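Local coordinates for NADPH-dependent aldehyde reductase YqhD (Escherichia coli, PDB 4QGS), which reduces a broad range of short-chain aldehydes, including butanal, propanal and the toxic acrolein, to alcohols with NADPH, using a zinc ion in each subunit, at residues P240-E245 with Y249-N254; L348-P351 with D356-L359. All blocks are in the same frame, centred on the assembly; numbering follows the deposited sequence.

Both contacts belong to the all-helical C-terminal part of an iron-containing alcohol dehydrogenase, the part that carries the zinc ligands, and they follow one another along the chain: contact 1 closes before contact 2 opens. Contact 1 is the turn from helix 222-244 into helix 249-262; contact 2 lies in the loop between helices 330-347 and 364-373. Their centres are about 23 Å apart, yet they meet at one border, where CD1 of Leu243 packs 3.7 Å from the carbonyl O of Leu348. Helix 196-211, which supplies the zinc ligands Asp205 and His209, touches side chains of both. Local turns thus join the packing around one shared helix.

Contact 1. Residues P240-E245 with Y249-N254; sequences PKALKE and YDVRAN
Val251 and Ala242 form the close-packed heart of a helical hairpin, in which helix 222-244 ends, four residues, Glu245 among them, make the turn, and helix 249-262 begins. The N-to-C directions of segments 240-244 and 249-254 differ by 136°, nearer antiparallel than parallel, and their axes approach to 8.9 Å. CG1 of Val251, anti to its own backbone N (chi1 164°), is carried straight against the backbone of the first helix, 3.4 Å from the N of Ala242. Its other methyl, CG2, meets the start of the Lys241 chain, 3.8 Å from Lys241 CB, the two side chains crossing at about a right angle.

On the inner flank the methyl of Ala242 meets the aliphatic part of Arg252, with CB 3.7 Å from CD, and also touches Val199 of helix 196-211. Bends at chi2 and chi3 bring CD and NE of the arginine against this methyl, and its NH1 is hydrogen-bonded to the carbonyl O of Pro246 in the connecting loop. The side chain of Arg252 lies about 8 Å from that of Thr193, an NADP(+)-binding residue.

Val251, Ala242 and Arg252 are buried; the other flank, with Lys241 and Glu245 partly exposed to solvent, is looser and polar. Lys241 starts toward Val251, but its extended chain leads away to a salt bridge between NZ and Asp238. Glu245 turns OE1 to ND2 of Asn248, and its side chain makes no close contact with 249-254. No hydrogen bond crosses between the segments; the final helical bond before the turn runs from the N of Glu245 to the O of Lys241, at 2.7 Å.

Contact 2. Residues L348-P351 with D356-L359; sequences LGVP and DYGL
The backbones of Pro351 and Asp356 come within 6.3 Å of each other, CA to CA, where the chain runs on across the four residues between the two segments. It has just left helix 330-347 through a Schellman motif at Gly349, whose positive phi turns the chain, and the loop leads on to helix 364-373 in the C-terminal helical part of the enzyme.

Pro351 and Tyr357 carry the contact. The tyrosine ring reaches back along the loop and crosses the proline ring at about a right angle; its OH donates a hydrogen bond of 2.7 Å to the carbonyl O of Pro351. That oxygen lies at the edge of the aromatic ring, in its plane, whereas the donor stands tilted 25° from the carbonyl plane, with a C=O...OH angle of 123°. Beside this polar bond the pyrrolidine gives its carbon surface: CD of Pro351 sits 3.3 Å from the OH of Tyr357, and CB is 3.9 Å from CE2. A phenylalanine in place of Tyr357 would probably keep much of the ring packing but leave the Pro351 carbonyl without this donor and the ring freer to shift.

Tyr357 also packs on Gln294 and Ile298 of helix 292-306. Val350, its CB directed away from 356-359, contacts Ala297 of that helix and Val204 of helix 196-211, and its side chain lies about 12 Å from the zinc ion. On the more exposed side Asp356 has CG anti to its carbonyl carbon (chi1 -62°), which lays the carboxylate against the proline; OD2 accepts a hydrogen bond from the N of His353, and CB of Asp356 lies 3.5 Å from CB of Pro351.

Contact 1. Residues P240-E245 with Y249-N254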
loop_
_atom_site.group_PDB
_atom_site.type_symbol
_atom_site.label_atom_id
_atom_site.label_comp_id
_atom_site.label_asym_id
_atom_site.label_seq_id
_atom_site.Cartn_x
_atom_site.Cartn_y
_atom_site.Cartn_z
ATOM N N PRO A 240 -5.888 -15.499 7.893
ATOM C CA PRO A 240 -7.107 -15.791 8.661
ATOM C C PRO A 240 -6.835 -15.910 10.156
ATOM O O PRO A 240 -7.691 -15.548 10.964
ATOM C CB PRO A 240 -7.568 -17.133 8.087
ATOM C CG PRO A 240 -7.021 -17.153 6.698
ATOM C CD PRO A 240 -5.659 -16.509 6.846
ATOM N N LYS A 241 -5.658 -16.408 10.522
ATOM C CA LYS A 241 -5.317 -16.537 11.933
ATOM C C LYS A 241 -5.172 -15.178 12.620
ATOM O O LYS A 241 -5.369 -15.070 13.827
ATOM C CB LYS A 241 -4.022 -17.321 12.101
ATOM C CG LYS A 241 -4.077 -18.724 11.563
ATOM C CD LYS A 241 -2.721 -19.397 11.790
ATOM C CE LYS A 241 -2.593 -20.705 11.047
ATOM N NZ LYS A 241 -1.178 -21.183 11.105
ATOM N N ALA A 242 -4.802 -14.148 11.861
ATOM C CA ALA A 242 -4.590 -12.831 12.457
ATOM C C ALA A 242 -5.924 -12.283 12.965
ATOM O O ALA A 242 -5.968 -11.493 13.906
ATOM C CB ALA A 242 -3.943 -11.877 11.456
ATOM N N LEU A 243 -7.001 -12.738 12.343
ATOM C CA LEU A 243 -8.343 -12.349 12.755
ATOM C C LEU A 243 -8.798 -13.160 13.971
ATOM O O LEU A 243 -9.408 -12.623 14.900
ATOM C CB LEU A 243 -9.317 -12.528 11.596
ATOM C CG LEU A 243 -9.104 -11.629 10.378
ATOM C CD1 LEU A 243 -10.035 -12.060 9.253
ATOM C CD2 LEU A 243 -9.333 -10.153 10.730
ATOM N N LYS A 244 -8.489 -14.452 13.964
ATOM C CA LYS A 244 -8.923 -15.374 15.022
ATOM C C LYS A 244 -8.078 -15.235 16.274
ATOM O O LYS A 244 -8.558 -15.441 17.398
ATOM C CB LYS A 244 -8.863 -16.823 14.532
ATOM C CG LYS A 244 -9.882 -17.147 13.444
ATOM C CD LYS A 244 -9.521 -18.429 12.701
ATOM C CE LYS A 244 -10.341 -18.571 11.424
ATOM N NZ LYS A 244 -9.854 -19.666 10.546
ATOM N N GLU A 245 -6.817 -14.886 16.067
ATOM C CA GLU A 245 -5.839 -14.802 17.142
ATOM C C GLU A 245 -5.055 -13.497 17.060
ATOM O O GLU A 245 -3.853 -13.507 16.755
ATOM C CB GLU A 245 -4.872 -15.982 17.083
ATOM C CG GLU A 245 -5.507 -17.358 16.938
ATOM C CD GLU A 245 -4.445 -18.448 16.835
ATOM O OE1 GLU A 245 -3.633 -18.553 17.777
ATOM O OE2 GLU A 245 -4.398 -19.175 15.813
ATOM N N TYR A 249 1.625 -13.465 18.534
ATOM C CA TYR A 249 2.769 -12.743 17.985
ATOM C C TYR A 249 3.289 -13.330 16.674
ATOM O O TYR A 249 3.520 -12.584 15.720
ATOM C CB TYR A 249 3.931 -12.672 18.981
ATOM C CG TYR A 249 5.101 -11.957 18.349
ATOM C CD1 TYR A 249 5.133 -10.575 18.298
ATOM C CD2 TYR A 249 6.143 -12.666 17.764
ATOM C CE1 TYR A 249 6.172 -9.909 17.702
ATOM C CE2 TYR A 249 7.196 -12.010 17.153
ATOM C CZ TYR A 249 7.203 -10.626 17.128
ATOM O OH TYR A 249 8.235 -9.946 16.527
ATOM N N ASP A 250 3.506 -14.648 16.638
ATOM C CA ASP A 250 4.082 -15.286 15.452
ATOM C C ASP A 250 3.204 -15.046 14.233
ATOM O O ASP A 250 3.708 -14.758 13.131
ATOM C CB ASP A 250 4.263 -16.794 15.668
ATOM C CG ASP A 250 5.457 -17.129 16.550
ATOM O OD1 ASP A 250 6.280 -16.230 16.826
ATOM O OD2 ASP A 250 5.571 -18.309 16.954
ATOM N N VAL A 251 1.894 -15.167 14.437
ATOM C CA VAL A 251 0.918 -14.925 13.373
ATOM C C VAL A 251 0.983 -13.488 12.890
ATOM O O VAL A 251 1.108 -13.241 11.680
ATOM C CB VAL A 251 -0.518 -15.246 13.839
ATOM C CG1 VAL A 251 -1.548 -14.637 12.886
ATOM C CG2 VAL A 251 -0.704 -16.744 13.934
ATOM N N ARG A 252 0.922 -12.539 13.825
ATOM C CA ARG A 252 0.911 -11.114 13.460
ATOM C C ARG A 252 2.240 -10.692 12.836
ATOM O O ARG A 252 2.283 -9.843 11.944
ATOM C CB ARG A 252 0.598 -10.244 14.687
ATOM C CG ARG A 252 -0.766 -10.521 15.328
ATOM C CD ARG A 252 -1.910 -10.583 14.303
ATOM N NE ARG A 252 -2.118 -9.335 13.577
ATOM C CZ ARG A 252 -2.952 -8.374 13.964
ATOM N NH1 ARG A 252 -3.650 -8.510 15.091
ATOM N NH2 ARG A 252 -3.095 -7.282 13.227
ATOM N N ALA A 253 3.319 -11.312 13.296
ATOM C CA ALA A 253 4.644 -11.062 12.731
ATOM C C ALA A 253 4.734 -11.545 11.284
ATOM O O ALA A 253 5.218 -10.824 10.395
ATOM C CB ALA A 253 5.731 -11.738 13.591
ATOM N N ASN A 254 4.279 -12.771 11.035
ATOM C CA ASN A 254 4.312 -13.296 9.671
ATOM C C ASN A 254 3.461 -12.451 8.742
ATOM O O ASN A 254 3.841 -12.206 7.602
ATOM C CB ASN A 254 3.840 -14.749 9.625
ATOM C CG ASN A 254 4.943 -15.723 9.977
ATOM O OD1 ASN A 254 6.058 -15.611 9.472
ATOM N ND2 ASN A 254 4.636 -16.685 10.837
#

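Contact 2. Residues L348-P351 with D356-L359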
loop_
_atom_site.group_PDB
_atom_site.type_symbol
_atom_site.label_atom_id
_atom_site.label_comp_id
_atom_site.label_asym_id
_atom_site.label_seq_id
_atom_site.Cartn_x
_atom_site.Cartn_y
_atom_site.Cartn_z
ATOM N N LEU A 348 -12.322 -13.845 4.887
ATOM C CA LEU A 348 -11.713 -12.760 5.652
ATOM C C LEU A 348 -12.731 -11.686 6.034
ATOM O O LEU A 348 -12.410 -10.762 6.779
ATOM C CB LEU A 348 -10.575 -12.107 4.859
ATOM C CG LEU A 348 -9.315 -12.941 4.643
ATOM C CD1 LEU A 348 -8.396 -12.197 3.669
ATOM C CD2 LEU A 348 -8.593 -13.239 5.963
ATOM N N GLY A 349 -13.949 -11.802 5.512
ATOM C CA GLY A 349 -14.983 -10.815 5.784
ATOM C C GLY A 349 -15.028 -9.691 4.766
ATOM O O GLY A 349 -15.596 -8.631 5.031
ATOM N N VAL A 350 -14.442 -9.921 3.589
ATOM C CA VAL A 350 -14.405 -8.919 2.523
ATOM C C VAL A 350 -15.160 -9.410 1.285
ATOM O O VAL A 350 -14.602 -10.123 0.455
ATOM C CB VAL A 350 -12.954 -8.559 2.096
ATOM C CG1 VAL A 350 -12.968 -7.329 1.189
ATOM C CG2 VAL A 350 -12.067 -8.318 3.326
ATOM N N PRO A 351 -16.441 -9.038 1.166
ATOM C CA PRO A 351 -17.310 -9.492 0.071
ATOM C C PRO A 351 -16.810 -9.108 -1.314
ATOM O O PRO A 351 -16.154 -8.076 -1.479
ATOM C CB PRO A 351 -18.647 -8.788 0.371
ATOM C CG PRO A 351 -18.622 -8.551 1.826
ATOM C CD PRO A 351 -17.184 -8.257 2.171
ATOM N N ASP A 356 -23.168 -6.947 -2.831
ATOM C CA ASP A 356 -22.908 -7.096 -1.393
ATOM C C ASP A 356 -22.787 -5.750 -0.686
ATOM O O ASP A 356 -22.926 -5.674 0.533
ATOM C CB ASP A 356 -21.621 -7.889 -1.146
ATOM C CG ASP A 356 -21.686 -9.296 -1.683
ATOM O OD1 ASP A 356 -22.738 -9.949 -1.519
ATOM O OD2 ASP A 356 -20.681 -9.751 -2.263
ATOM N N TYR A 357 -22.504 -4.703 -1.453
ATOM C CA TYR A 357 -22.330 -3.354 -0.923
ATOM C C TYR A 357 -23.488 -2.431 -1.284
ATOM O O TYR A 357 -23.411 -1.216 -1.097
ATOM C CB TYR A 357 -21.012 -2.758 -1.421
ATOM C CG TYR A 357 -19.803 -3.582 -1.026
ATOM C CD1 TYR A 357 -19.102 -3.315 0.145
ATOM C CD2 TYR A 357 -19.363 -4.632 -1.826
ATOM C CE1 TYR A 357 -17.986 -4.068 0.509
ATOM C CE2 TYR A 357 -18.264 -5.397 -1.473
ATOM C CZ TYR A 357 -17.572 -5.110 -0.305
ATOM O OH TYR A 357 -16.468 -5.864 0.052
ATOM N N GLY A 358 -24.564 -3.018 -1.787
ATOM C CA GLY A 358 -25.752 -2.259 -2.150
ATOM C C GLY A 358 -25.684 -1.533 -3.483
ATOM O O GLY A 358 -26.496 -0.658 -3.768
ATOM N N LEU A 359 -24.717 -1.910 -4.315
ATOM C CA LEU A 359 -24.506 -1.282 -5.611
ATOM C C LEU A 359 -25.023 -2.220 -6.687
ATOM O O LEU A 359 -24.555 -3.356 -6.782
ATOM C CB LEU A 359 -23.011 -0.985 -5.823
ATOM C CG LEU A 359 -22.413 -0.057 -4.761
ATOM C CD1 LEU A 359 -20.900 -0.030 -4.854
ATOM C CD2 LEU A 359 -22.990 1.351 -4.914
#